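Local structure of putative Lipoprotein (Shewanella oneidensis, 3U24) at residues F534-E537 against Y538-L541. The protein is a putative lipoprotein of unknown function that binds zinc and calcium ions and belongs to a family related to metallopeptidases. Sequence-based numbering, arbitrary orientation.
Sequences FREE and YKQL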
ATOM      1  N   PHE A 534     -13.871   3.102 -17.216  1.00 26.52           N
ATOM      2  CA  PHE A 534     -14.479   1.853 -17.664  1.00 26.72           C
ATOM      3  C   PHE A 534     -15.983   1.833 -17.413  1.00 26.97           C
ATOM      4  O   PHE A 534     -16.727   1.401 -18.259  1.00 26.92           O
ATOM      5  CB  PHE A 534     -13.831   0.625 -17.018  1.00 26.05           C
ATOM      6  CG  PHE A 534     -14.515  -0.681 -17.356  1.00 26.27           C
ATOM      7  CD1 PHE A 534     -14.874  -0.977 -18.674  1.00 27.24           C
ATOM      8  CD2 PHE A 534     -14.773  -1.606 -16.376  1.00 25.66           C
ATOM      9  CE1 PHE A 534     -15.498  -2.166 -18.986  1.00 27.74           C
ATOM     10  CE2 PHE A 534     -15.374  -2.805 -16.678  1.00 26.42           C
ATOM     11  CZ  PHE A 534     -15.771  -3.083 -17.973  1.00 27.09           C
ATOM     12  N   ARG A 535     -16.431   2.322 -16.265  1.00 27.75           N
ATOM     13  CA  ARG A 535     -17.852   2.357 -16.014  1.00 28.79           C
ATOM     14  C   ARG A 535     -18.569   3.184 -17.071  1.00 30.50           C
ATOM     15  O   ARG A 535     -19.579   2.735 -17.632  1.00 30.00           O
ATOM     16  CB  ARG A 535     -18.203   2.874 -14.650  1.00 27.32           C
ATOM     17  CG  ARG A 535     -19.698   2.843 -14.457  1.00 27.88           C
ATOM     18  CD  ARG A 535     -20.089   3.448 -13.149  1.00 28.12           C
ATOM     19  NE  ARG A 535     -20.149   4.893 -13.219  1.00 27.87           N
ATOM     20  CZ  ARG A 535     -20.497   5.669 -12.212  1.00 27.52           C
ATOM     21  NH1 ARG A 535     -20.768   5.153 -11.009  1.00 27.92           N
ATOM     22  NH2 ARG A 535     -20.573   6.968 -12.409  1.00 27.33           N
ATOM     23  N   GLU A 536     -18.060   4.376 -17.349  1.00 32.21           N
ATOM     24  CA  GLU A 536     -18.751   5.237 -18.303  1.00 34.77           C
ATOM     25  C   GLU A 536     -18.749   4.613 -19.684  1.00 35.15           C
ATOM     26  O   GLU A 536     -19.698   4.756 -20.409  1.00 36.55           O
ATOM     27  CB  GLU A 536     -18.171   6.640 -18.321  1.00 36.58           C
ATOM     28  CG  GLU A 536     -18.338   7.423 -17.005  1.00 39.57           C
ATOM     29  CD  GLU A 536     -19.792   7.526 -16.505  1.00 42.59           C
ATOM     30  OE1 GLU A 536     -20.622   8.189 -17.167  1.00 45.97           O
ATOM     31  OE2 GLU A 536     -20.102   6.946 -15.430  1.00 45.57           O
ATOM     32  N   GLU A 537     -17.677   3.914 -20.036  1.00 35.99           N
ATOM     33  CA  GLU A 537     -17.585   3.161 -21.294  1.00 37.81           C
ATOM     34  C   GLU A 537     -18.617   2.028 -21.374  1.00 37.44           C
ATOM     35  O   GLU A 537     -19.197   1.762 -22.415  1.00 38.48           O
ATOM     36  CB  GLU A 537     -16.170   2.587 -21.436  1.00 38.92           C
ATOM     37  CG  GLU A 537     -16.002   1.623 -22.596  1.00 39.48           C
ATOM     38  CD  GLU A 537     -14.599   1.065 -22.710  1.00 40.35           C
ATOM     39  OE1 GLU A 537     -13.873   0.983 -21.706  1.00 41.52           O
ATOM     40  OE2 GLU A 537     -14.215   0.679 -23.828  1.00 45.31           O
ATOM     41  N   TYR A 538     -18.848   1.373 -20.256  1.00 36.62           N
ATOM     42  CA  TYR A 538     -19.818   0.305 -20.200  1.00 38.25           C
ATOM     43  C   TYR A 538     -21.253   0.841 -20.257  1.00 40.14           C
ATOM     44  O   TYR A 538     -22.123   0.210 -20.871  1.00 39.99           O
ATOM     45  CB  TYR A 538     -19.609  -0.470 -18.928  1.00 37.04           C
ATOM     46  CG  TYR A 538     -20.132  -1.864 -18.912  1.00 37.09           C
ATOM     47  CD1 TYR A 538     -19.387  -2.887 -19.438  1.00 37.70           C
ATOM     48  CD2 TYR A 538     -21.324  -2.178 -18.279  1.00 37.58           C
ATOM     49  CE1 TYR A 538     -19.832  -4.184 -19.392  1.00 36.90           C
ATOM     50  CE2 TYR A 538     -21.771  -3.477 -18.210  1.00 37.56           C
ATOM     51  CZ  TYR A 538     -21.009  -4.466 -18.772  1.00 38.02           C
ATOM     52  OH  TYR A 538     -21.409  -5.763 -18.729  1.00 40.40           O
ATOM     53  N   LYS A 539     -21.504   1.982 -19.614  1.00 41.25           N
ATOM     54  CA  LYS A 539     -22.793   2.677 -19.749  1.00 45.01           C
ATOM     55  C   LYS A 539     -23.112   2.953 -21.223  1.00 47.77           C
ATOM     56  O   LYS A 539     -24.232   2.685 -21.687  1.00 48.14           O
ATOM     57  CB  LYS A 539     -22.789   4.002 -18.994  1.00 46.74           C
ATOM     58  CG  LYS A 539     -23.497   3.991 -17.652  1.00 48.20           C
ATOM     59  CD  LYS A 539     -22.895   5.043 -16.702  1.00 49.09           C
ATOM     60  CE  LYS A 539     -23.936   5.691 -15.789  1.00 50.01           C
ATOM     61  NZ  LYS A 539     -23.377   6.113 -14.486  1.00 47.20           N
ATOM     62  N   GLN A 540     -22.120   3.480 -21.941  1.00 49.10           N
ATOM     63  CA  GLN A 540     -22.229   3.738 -23.384  1.00 54.93           C
ATOM     64  C   GLN A 540     -22.590   2.503 -24.192  1.00 54.15           C
ATOM     65  O   GLN A 540     -23.404   2.573 -25.097  1.00 56.32           O
ATOM     66  CB  GLN A 540     -20.915   4.281 -23.948  1.00 57.94           C
ATOM     67  CG  GLN A 540     -20.774   5.790 -23.908  1.00 61.54           C
ATOM     68  CD  GLN A 540     -21.235   6.463 -25.183  1.00 67.25           C
ATOM     69  OE1 GLN A 540     -21.869   5.840 -26.048  1.00 69.33           O
ATOM     70  NE2 GLN A 540     -20.899   7.744 -25.319  1.00 66.27           N
ATOM     71  N   LEU A 541     -21.955   1.384 -23.880  1.00 53.57           N
ATOM     72  CA  LEU A 541     -22.161   0.156 -24.638  1.00 54.79           C
ATOM     73  C   LEU A 541     -23.503  -0.491 -24.369  1.00 55.44           C
ATOM     74  O   LEU A 541     -24.118  -0.977 -25.295  1.00 58.86           O
ATOM     75  CB  LEU A 541     -21.025  -0.835 -24.394  1.00 54.41           C
ATOM     76  CG  LEU A 541     -19.790  -0.699 -25.313  1.00 57.43           C
ATOM     77  CD1 LEU A 541     -19.938   0.361 -26.409  1.00 60.88           C
ATOM     78  CD2 LEU A 541     -18.515  -0.447 -24.507  1.00 57.86           C
TER
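Lys-539 runs alongside the side chain of Glu-536, one turn back on helix 523-542: its CD lies 3.6 Å from Glu-536 OE2, and NZ forms a long salt bridge of 3.5 Å with that same oxygen. Arg-535 holds Glu-536 OE2 more closely, gripping it side-on through NE (3.0 Å) and NH2 (3.1 Å), with the oxygen at the guanidinium edge, 6° out of its plane. A bend at Arg-535 chi3 (82°) brings that edge round to the carboxylate. Lys-539 NZ lies above one face of the guanidinium, displaced toward its rim and 3.6 Å from Arg-535 NH2, a closeness the shared carboxylate probably makes acceptable. The arginine is also anchored beyond this turn, through NH1 to the hydroxyl of Tyr-444 and through NH2 to Glu-451. An alanine in place of Glu-536 would probably leave Lys-539 NZ without this carboxylate beside the arginine, free to turn, while Arg-535 kept only its outside partners. On another side of the turn, Phe-534 and Tyr-538 lie side by side: Phe-534 CZ meets Tyr-538 CD1 at 3.9 Å, the ring planes are inclined at 70°, and Phe-551 of helix 548-555 meets both rings. Glu-537, salt-bridged to Arg-567 of helix 563-571, lays its CG beside Leu-541 CD2. Beneath all of these run regular i to i+4 bonds, among them Lys-539 N to Arg-535 O at 2.9 Å. One carboxylate oxygen, taking both NE and NH2 of Arg-535 and the longer bridge from Lys-539, thus probably lets two cationic side chains lie close together on one turn.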